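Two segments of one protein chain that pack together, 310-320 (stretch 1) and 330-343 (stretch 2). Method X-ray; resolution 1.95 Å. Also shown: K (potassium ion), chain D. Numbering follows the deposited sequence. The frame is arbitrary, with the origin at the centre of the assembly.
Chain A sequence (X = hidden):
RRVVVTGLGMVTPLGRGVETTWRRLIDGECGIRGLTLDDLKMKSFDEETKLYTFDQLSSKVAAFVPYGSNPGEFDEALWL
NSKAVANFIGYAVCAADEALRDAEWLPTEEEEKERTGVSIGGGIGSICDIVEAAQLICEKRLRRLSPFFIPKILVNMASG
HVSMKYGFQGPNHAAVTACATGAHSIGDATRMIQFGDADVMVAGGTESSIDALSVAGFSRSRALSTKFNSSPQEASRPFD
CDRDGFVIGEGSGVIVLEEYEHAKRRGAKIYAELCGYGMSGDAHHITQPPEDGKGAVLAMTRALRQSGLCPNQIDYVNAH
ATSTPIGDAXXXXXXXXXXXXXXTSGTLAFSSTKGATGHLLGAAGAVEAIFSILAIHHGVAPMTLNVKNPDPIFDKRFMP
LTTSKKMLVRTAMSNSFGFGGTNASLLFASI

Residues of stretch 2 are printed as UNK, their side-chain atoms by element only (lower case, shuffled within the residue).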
ATOM      1  N   CYS A 310      21.044 -22.845  -4.890  1.00 25.52           N
ATOM      2  CA  CYS A 310      21.179 -22.920  -6.341  1.00 25.75           C
ATOM      3  C   CYS A 310      19.821 -23.249  -6.969  1.00 25.40           C
ATOM      4  O   CYS A 310      18.956 -23.827  -6.298  1.00 25.19           O
ATOM      5  CB  CYS A 310      22.212 -23.986  -6.718  1.00 25.85           C
ATOM      6  SG  CYS A 310      23.903 -23.594  -6.211  1.00 28.36           S
ATOM      7  N   PRO A 311      19.620 -22.873  -8.250  1.00 25.20           N
ATOM      8  CA  PRO A 311      18.373 -23.198  -8.948  1.00 25.04           C
ATOM      9  C   PRO A 311      17.979 -24.676  -8.835  1.00 24.93           C
ATOM     10  O   PRO A 311      16.802 -24.979  -8.621  1.00 24.86           O
ATOM     11  CB  PRO A 311      18.687 -22.835 -10.403  1.00 25.03           C
ATOM     12  CG  PRO A 311      19.685 -21.750 -10.297  1.00 25.12           C
ATOM     13  CD  PRO A 311      20.538 -22.101  -9.111  1.00 25.09           C
ATOM     14  N   ASN A 312      18.958 -25.573  -8.953  1.00 24.68           N
ATOM     15  CA  ASN A 312      18.713 -27.020  -8.893  1.00 24.59           C
ATOM     16  C   ASN A 312      18.235 -27.539  -7.528  1.00 24.20           C
ATOM     17  O   ASN A 312      17.820 -28.696  -7.406  1.00 24.12           O
ATOM     18  CB  ASN A 312      19.942 -27.807  -9.380  1.00 24.77           C
ATOM     19  CG  ASN A 312      21.198 -27.520  -8.563  1.00 25.74           C
ATOM     20  OD1 ASN A 312      21.173 -27.518  -7.330  1.00 26.83           O
ATOM     21  ND2 ASN A 312      22.310 -27.296  -9.255  1.00 27.24           N
ATOM     22  N   GLN A 313      18.297 -26.679  -6.513  1.00 23.74           N
ATOM     23  CA  GLN A 313      17.858 -27.031  -5.163  1.00 23.44           C
ATOM     24  C   GLN A 313      16.404 -26.643  -4.887  1.00 23.14           C
ATOM     25  O   GLN A 313      15.924 -26.781  -3.761  1.00 22.99           O
ATOM     26  CB  GLN A 313      18.790 -26.416  -4.115  1.00 23.52           C
ATOM     27  CG  GLN A 313      20.148 -27.105  -4.014  1.00 23.83           C
ATOM     28  CD  GLN A 313      21.115 -26.367  -3.109  1.00 24.53           C
ATOM     29  OE1 GLN A 313      21.487 -25.224  -3.377  1.00 24.48           O
ATOM     30  NE2 GLN A 313      21.536 -27.024  -2.033  1.00 25.17           N
ATOM     31  N   ILE A 314      15.705 -26.172  -5.919  1.00 22.88           N
ATOM     32  CA  ILE A 314      14.303 -25.776  -5.788  1.00 22.64           C
ATOM     33  C   ILE A 314      13.381 -26.896  -6.266  1.00 22.48           C
ATOM     34  O   ILE A 314      13.422 -27.303  -7.427  1.00 22.46           O
ATOM     35  CB  ILE A 314      13.997 -24.436  -6.522  1.00 22.68           C
ATOM     36  CG1 ILE A 314      14.934 -23.317  -6.045  1.00 22.67           C
ATOM     37  CG2 ILE A 314      12.530 -24.031  -6.352  1.00 22.86           C
ATOM     38  CD1 ILE A 314      14.964 -23.087  -4.531  1.00 22.36           C
ATOM     39  N   ASP A 315      12.554 -27.387  -5.350  1.00 22.29           N
ATOM     40  CA  ASP A 315      11.694 -28.534  -5.618  1.00 22.26           C
ATOM     41  C   ASP A 315      10.394 -28.156  -6.320  1.00 22.24           C
ATOM     42  O   ASP A 315       9.973 -28.841  -7.255  1.00 22.45           O
ATOM     43  CB  ASP A 315      11.394 -29.293  -4.321  1.00 22.13           C
ATOM     44  CG  ASP A 315      12.613 -30.000  -3.760  1.00 22.24           C
ATOM     45  OD1 ASP A 315      13.585 -30.235  -4.510  1.00 22.07           O
ATOM     46  OD2 ASP A 315      12.599 -30.332  -2.560  1.00 22.76           O
ATOM     47  N   TYR A 316       9.764 -27.072  -5.866  1.00 22.08           N
ATOM     48  CA  TYR A 316       8.457 -26.661  -6.385  1.00 21.75           C
ATOM     49  C   TYR A 316       8.352 -25.154  -6.621  1.00 21.52           C
ATOM     50  O   TYR A 316       8.779 -24.354  -5.792  1.00 21.46           O
ATOM     51  CB  TYR A 316       7.326 -27.137  -5.457  1.00 21.83           C
ATOM     52  CG  TYR A 316       5.958 -26.602  -5.836  1.00 21.87           C
ATOM     53  CD1 TYR A 316       5.372 -26.936  -7.061  1.00 22.16           C
ATOM     54  CD2 TYR A 316       5.252 -25.764  -4.974  1.00 22.13           C
ATOM     55  CE1 TYR A 316       4.119 -26.442  -7.422  1.00 22.55           C
ATOM     56  CE2 TYR A 316       3.995 -25.266  -5.322  1.00 22.34           C
ATOM     57  CZ  TYR A 316       3.438 -25.610  -6.549  1.00 22.87           C
ATOM     58  OH  TYR A 316       2.199 -25.125  -6.910  1.00 23.15           O
ATOM     59  N   VAL A 317       7.790 -24.783  -7.766  1.00 21.21           N
ATOM     60  CA  VAL A 317       7.496 -23.388  -8.072  1.00 21.00           C
ATOM     61  C   VAL A 317       5.989 -23.222  -8.282  1.00 21.06           C
ATOM     62  O   VAL A 317       5.406 -23.840  -9.173  1.00 20.82           O
ATOM     63  CB  VAL A 317       8.278 -22.884  -9.317  1.00 21.08           C
ATOM     64  CG1 VAL A 317       7.794 -21.501  -9.751  1.00 20.78           C
ATOM     65  CG2 VAL A 317       9.778 -22.858  -9.042  1.00 21.01           C
ATOM     66  N   ASN A 318       5.360 -22.410  -7.438  1.00 21.06           N
ATOM     67  CA  ASN A 318       3.984 -22.002  -7.672  1.00 21.18           C
ATOM     68  C   ASN A 318       4.004 -20.746  -8.536  1.00 21.23           C
ATOM     69  O   ASN A 318       4.296 -19.652  -8.050  1.00 21.28           O
ATOM     70  CB  ASN A 318       3.237 -21.794  -6.350  1.00 21.27           C
ATOM     71  CG  ASN A 318       1.755 -21.506  -6.549  1.00 21.47           C
ATOM     72  OD1 ASN A 318       1.372 -20.378  -6.859  1.00 21.95           O
ATOM     73  ND2 ASN A 318       0.917 -22.518  -6.352  1.00 21.39           N
ATOM     74  N   ALA A 319       3.723 -20.919  -9.827  1.00 21.39           N
ATOM     75  CA  ALA A 319       3.803 -19.837 -10.812  1.00 21.43           C
ATOM     76  C   ALA A 319       2.708 -18.796 -10.614  1.00 21.70           C
ATOM     77  O   ALA A 319       1.658 -19.090 -10.029  1.00 21.85           O
ATOM     78  CB  ALA A 319       3.740 -20.407 -12.227  1.00 21.57           C
ATOM     79  N   HIS A 320       2.958 -17.571 -11.076  1.00 21.62           N
ATOM     80  CA  HIS A 320       1.938 -16.524 -11.026  1.00 21.53           C
ATOM     81  C   HIS A 320       0.841 -16.791 -12.048  1.00 21.46           C
ATOM     82  O   HIS A 320      -0.334 -16.524 -11.783  1.00 21.54           O
ATOM     83  CB  HIS A 320       2.546 -15.130 -11.240  1.00 21.51           C
ATOM     84  CG  HIS A 320       1.543 -14.018 -11.163  1.00 21.25           C
ATOM     85  ND1 HIS A 320       0.845 -13.724 -10.009  1.00 20.51           N
ATOM     86  CD2 HIS A 320       1.109 -13.142 -12.099  1.00 20.21           C
ATOM     87  CE1 HIS A 320       0.028 -12.712 -10.238  1.00 20.26           C
ATOM     88  NE2 HIS A 320       0.169 -12.339 -11.498  1.00 20.58           N
ATOM     89  N   UNK A 330       5.526 -15.614 -20.896  1.00 20.67           N
ATOM     90  CA  UNK A 330       6.646 -14.827 -20.377  1.00 20.41           C
ATOM     91  C   UNK A 330       7.215 -15.462 -19.106  1.00 20.20           C
ATOM     92  O   UNK A 330       8.428 -15.630 -18.983  1.00 20.22           O
ATOM     93  c   UNK A 330       7.296 -12.615 -19.320  1.00 20.38           C
ATOM     94  c   UNK A 330       6.012 -12.626 -21.461  1.00 20.16           C
ATOM     95  c   UNK A 330       6.242 -13.345 -20.134  1.00 20.49           C
ATOM     96  N   UNK A 331       6.343 -15.838 -18.174  1.00 19.98           N
ATOM     97  CA  UNK A 331       6.800 -16.481 -16.946  1.00 19.96           C
ATOM     98  C   UNK A 331       7.440 -17.842 -17.235  1.00 19.84           C
ATOM     99  O   UNK A 331       8.478 -18.169 -16.660  1.00 20.06           O
ATOM    100  c   UNK A 331       5.050 -17.218 -13.537  1.00 20.58           C
ATOM    101  o   UNK A 331       3.866 -17.181 -13.929  1.00 20.90           O
ATOM    102  c   UNK A 331       5.671 -16.609 -15.921  1.00 19.76           C
ATOM    103  c   UNK A 331       6.158 -17.085 -14.552  1.00 20.20           C
ATOM    104  o   UNK A 331       5.365 -17.360 -12.333  1.00 21.12           O
ATOM    105  N   UNK A 332       6.825 -18.621 -18.125  1.00 19.82           N
ATOM    106  CA  UNK A 332       7.375 -19.914 -18.539  1.00 20.07           C
ATOM    107  C   UNK A 332       8.790 -19.745 -19.088  1.00 20.35           C
ATOM    108  O   UNK A 332       9.694 -20.507 -18.744  1.00 20.32           O
ATOM    109  c   UNK A 332       6.473 -20.572 -19.581  1.00 20.14           C
ATOM    110  N   UNK A 333       8.964 -18.731 -19.934  1.00 20.59           N
ATOM    111  CA  UNK A 333      10.262 -18.363 -20.494  1.00 21.12           C
ATOM    112  C   UNK A 333      11.250 -17.996 -19.383  1.00 21.09           C
ATOM    113  O   UNK A 333      12.411 -18.409 -19.408  1.00 21.12           O
ATOM    114  n   UNK A 333       9.443 -16.690 -24.405  1.00 27.13           N
ATOM    115  n   UNK A 333       7.257 -16.657 -25.117  1.00 27.75           N
ATOM    116  c   UNK A 333      10.080 -17.189 -21.455  1.00 21.30           C
ATOM    117  n   UNK A 333       8.031 -14.968 -23.775  1.00 28.06           N
ATOM    118  c   UNK A 333       8.246 -16.105 -24.427  1.00 27.61           C
ATOM    119  c   UNK A 333      11.082 -17.131 -22.586  1.00 23.14           C
ATOM    120  c   UNK A 333      10.614 -16.182 -23.687  1.00 25.60           C
ATOM    121  N   UNK A 334      10.769 -17.236 -18.401  1.00 21.26           N
ATOM    122  CA  UNK A 334      11.572 -16.807 -17.259  1.00 21.47           C
ATOM    123  C   UNK A 334      11.981 -17.976 -16.357  1.00 21.70           C
ATOM    124  O   UNK A 334      13.109 -18.011 -15.858  1.00 21.56           O
ATOM    125  c   UNK A 334      10.827 -15.752 -16.458  1.00 21.51           C
ATOM    126  N   UNK A 335      11.064 -18.924 -16.153  1.00 21.92           N
ATOM    127  CA  UNK A 335      11.357 -20.143 -15.391  1.00 22.20           C
ATOM    128  C   UNK A 335      12.428 -20.982 -16.104  1.00 22.51           C
ATOM    129  O   UNK A 335      13.313 -21.545 -15.457  1.00 22.66           O
ATOM    130  c   UNK A 335      10.073 -20.972 -15.094  1.00 22.23           C
ATOM    131  c   UNK A 335       9.162 -20.205 -14.129  1.00 21.93           C
ATOM    132  c   UNK A 335      10.422 -22.347 -14.508  1.00 21.94           C
ATOM    133  c   UNK A 335       7.741 -20.763 -14.012  1.00 22.43           C
ATOM    134  N   UNK A 336      12.354 -21.041 -17.432  1.00 22.89           N
ATOM    135  CA  UNK A 336      13.390 -21.685 -18.242  1.00 23.34           C
ATOM    136  C   UNK A 336      14.753 -21.018 -18.096  1.00 23.42           C
ATOM    137  O   UNK A 336      15.777 -21.700 -18.074  1.00 23.58           O
ATOM    138  c   UNK A 336      13.873 -22.963 -22.559  1.00 25.95           C
ATOM    139  c   UNK A 336      12.568 -23.133 -21.792  1.00 25.00           C
ATOM    140  c   UNK A 336      12.791 -23.132 -20.280  1.00 24.33           C
ATOM    141  n   UNK A 336      13.696 -23.135 -24.031  1.00 26.90           N
ATOM    142  c   UNK A 336      12.996 -21.726 -19.724  1.00 23.44           C
ATOM    143  N   UNK A 337      14.764 -19.690 -18.007  1.00 23.64           N
ATOM    144  CA  UNK A 337      16.008 -18.923 -17.893  1.00 23.91           C
ATOM    145  C   UNK A 337      16.668 -19.101 -16.519  1.00 23.95           C
ATOM    146  O   UNK A 337      17.888 -19.230 -16.419  1.00 23.91           O
ATOM    147  c   UNK A 337      17.071 -16.619 -18.085  1.00 24.04           C
ATOM    148  o   UNK A 337      15.269 -17.284 -19.540  1.00 23.94           O
ATOM    149  c   UNK A 337      15.776 -17.422 -18.206  1.00 23.94           C
ATOM    150  N   UNK A 338      15.854 -19.123 -15.469  1.00 24.16           N
ATOM    151  CA  UNK A 338      16.362 -19.225 -14.103  1.00 24.36           C
ATOM    152  C   UNK A 338      16.839 -20.643 -13.771  1.00 24.81           C
ATOM    153  O   UNK A 338      17.881 -20.824 -13.138  1.00 24.73           O
ATOM    154  c   UNK A 338      15.050 -17.256 -13.231  1.00 23.95           C
ATOM    155  c   UNK A 338      15.736 -19.061 -11.643  1.00 23.95           C
ATOM    156  c   UNK A 338      15.303 -18.748 -13.073  1.00 24.36           C
ATOM    157  N   UNK A 339      16.080 -21.641 -14.208  1.00 25.21           N
ATOM    158  CA  UNK A 339      16.342 -23.020 -13.815  1.00 25.75           C
ATOM    159  C   UNK A 339      17.013 -23.867 -14.905  1.00 26.20           C
ATOM    160  O   UNK A 339      17.532 -24.948 -14.620  1.00 26.43           O
ATOM    161  c   UNK A 339      13.457 -22.085 -12.168  1.00 25.04           C
ATOM    162  c   UNK A 339      12.944 -21.459 -11.031  1.00 24.62           C
ATOM    163  c   UNK A 339      14.497 -23.004 -12.068  1.00 25.25           C
ATOM    164  c   UNK A 339      15.054 -23.670 -13.297  1.00 25.51           C
ATOM    165  c   UNK A 339      15.026 -23.283 -10.811  1.00 24.96           C
ATOM    166  c   UNK A 339      13.478 -21.751  -9.780  1.00 24.48           C
ATOM    167  c   UNK A 339      14.522 -22.666  -9.671  1.00 24.34           C
ATOM    168  N   UNK A 340      17.024 -23.351 -16.135  1.00 26.73           N
ATOM    169  CA  UNK A 340      17.612 -24.027 -17.302  1.00 27.36           C
ATOM    170  C   UNK A 340      17.490 -25.557 -17.269  1.00 27.68           C
ATOM    171  O   UNK A 340      16.384 -26.087 -17.375  1.00 27.84           O
ATOM    172  c   UNK A 340      19.062 -23.573 -17.538  1.00 27.39           C
ATOM    173  o   UNK A 340      19.866 -23.785 -16.392  1.00 27.79           O
ATOM    174  N   UNK A 341      18.616 -26.249 -17.098  1.00 28.12           N
ATOM    175  CA  UNK A 341      18.662 -27.716 -17.147  1.00 28.59           C
ATOM    176  C   UNK A 341      17.751 -28.372 -16.100  1.00 28.55           C
ATOM    177  O   UNK A 341      17.140 -29.407 -16.365  1.00 28.47           O
ATOM    178  o   UNK A 341      20.617 -26.365 -19.741  1.00 32.74           O
ATOM    179  c   UNK A 341      21.136 -27.343 -19.160  1.00 31.74           C
ATOM    180  c   UNK A 341      20.104 -28.224 -16.994  1.00 28.86           C
ATOM    181  c   UNK A 341      21.180 -27.339 -17.639  1.00 30.05           C
ATOM    182  o   UNK A 341      21.618 -28.319 -19.774  1.00 32.73           O
ATOM    183  N   UNK A 342      17.659 -27.751 -14.923  1.00 28.57           N
ATOM    184  CA  UNK A 342      16.800 -28.231 -13.835  1.00 28.58           C
ATOM    185  C   UNK A 342      15.321 -28.231 -14.230  1.00 28.72           C
ATOM    186  O   UNK A 342      14.544 -29.060 -13.754  1.00 28.70           O
ATOM    187  n   UNK A 342      16.561 -29.075 -10.755  1.00 27.85           N
ATOM    188  c   UNK A 342      17.023 -27.386 -12.575  1.00 28.46           C
ATOM    189  c   UNK A 342      15.274 -27.313 -10.657  1.00 27.77           C
ATOM    190  c   UNK A 342      16.278 -27.875 -11.371  1.00 28.16           C
ATOM    191  n   UNK A 342      14.964 -28.181  -9.638  1.00 27.63           N
ATOM    192  c   UNK A 342      15.753 -29.238  -9.722  1.00 27.81           C
ATOM    193  N   UNK A 343      14.948 -27.305 -15.113  1.00 28.88           N
ATOM    194  CA  UNK A 343      13.574 -27.185 -15.595  1.00 28.95           C
ATOM    195  C   UNK A 343      13.323 -27.980 -16.875  1.00 29.05           C
ATOM    196  O   UNK A 343      12.301 -28.663 -16.991  1.00 29.08           O
ATOM    197  c   UNK A 343      13.213 -25.721 -15.805  1.00 29.02           C
TER
HETATM  198  K     K D1463       2.355 -17.718  -7.146  1.00 18.18           K

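Position 330 lies in a helix and carries three carbons, one bearing the other two; none comes near stretch 1. This is Val-330, a buried apolar residue whose compact side chain suits a helix interior to the fold.

Position 331 has three carbons in a row, the third carrying two oxygens, and points toward stretch 1. One oxygen lies 2.7 Å from the backbone N of His-320. Two carbons before a carboxylate carbon make it Glu-331. With chi1 and chi2 both t, the extended chain carries its carboxylate across the gap between backbones, and OE2 accepts a hydrogen bond from His-320 N at a nearly straight 166°. A buried acid needs such partners; other bonds to the carboxylate come from outside the two stretches.

Position 332 has a single carbon, turned sideways and touching nothing opposite: Ala-332. Position 333 has three carbons, a nitrogen, then a carbon with two more nitrogens, the guanidinium of Arg-333. It is out of reach of stretch 1, and its long polar chain fits a partly exposed place. Position 334, again one carbon, is Ala-334, small and buried.

Position 335 holds four carbons, forked at the first, with one arm two carbons long. That arm ends 4.3 Å from Val-317 CG1 and 4.4 Å from Ala-319 CB. It is Ile-335, one helical turn after Glu-331; its CD1 gives the strand an apolar neighbour.

Position 336 is four carbons in a row ending in nitrogen, Lys-336, exposed and far from the contact. Position 337 has one carbon bearing an oxygen and a carbon, hence Thr-337; its OG1 donates to Arg-333 O at 3.1 Å, satisfying the hydroxyl within the helix. Position 338 has three carbons, forked at the first: Val-338. Its backbone O takes part in the packing, 3.5 Å from Pro-311 CB.

Position 339 is one carbon and a six-carbon ring without oxygen, packed against Pro-311, Ile-314 and Val-317, so Phe-339. The broad apolar ring reaches several residues at once: CD2 lies 3.7 Å from Pro-311 CB, CE2 3.7 Å from Ile-314 CB, and CZ 3.9 Å from Val-317 CG2.

Position 340 has one carbon and one oxygen, Ser-340. Its positive phi breaks the helix, and a small side chain suits the turn. Position 341, three carbons and two oxygens, is Glu-341, exposed and free of stretch 1.

Position 342 has one carbon and a five-membered ring of three carbons and two nitrogens, one nitrogen 2.8 Å from Ile-314 O; this is His-342. Histidine suits the place because its ring edge offers an N-H, which NE2 donates to Ile-314 O, and its flat face receives Asn-312 CA, 3.6 Å from the ring centroid, in a CH-pi contact. Position 343, one carbon, is Ala-343, out of reach.

The contact thus works as an apolar middle held by two polar anchors. Glu-331 grips the backbone at His-320, His-342 grips it at Ile-314, and Ile-335 and Phe-339 fill the space between. Meanwhile Asn-318, its CA-to-CB bond directed away from the helix, binds potassium through O and OD1.

Stretch 2 (330-343) VEARAIKTVFSEHA
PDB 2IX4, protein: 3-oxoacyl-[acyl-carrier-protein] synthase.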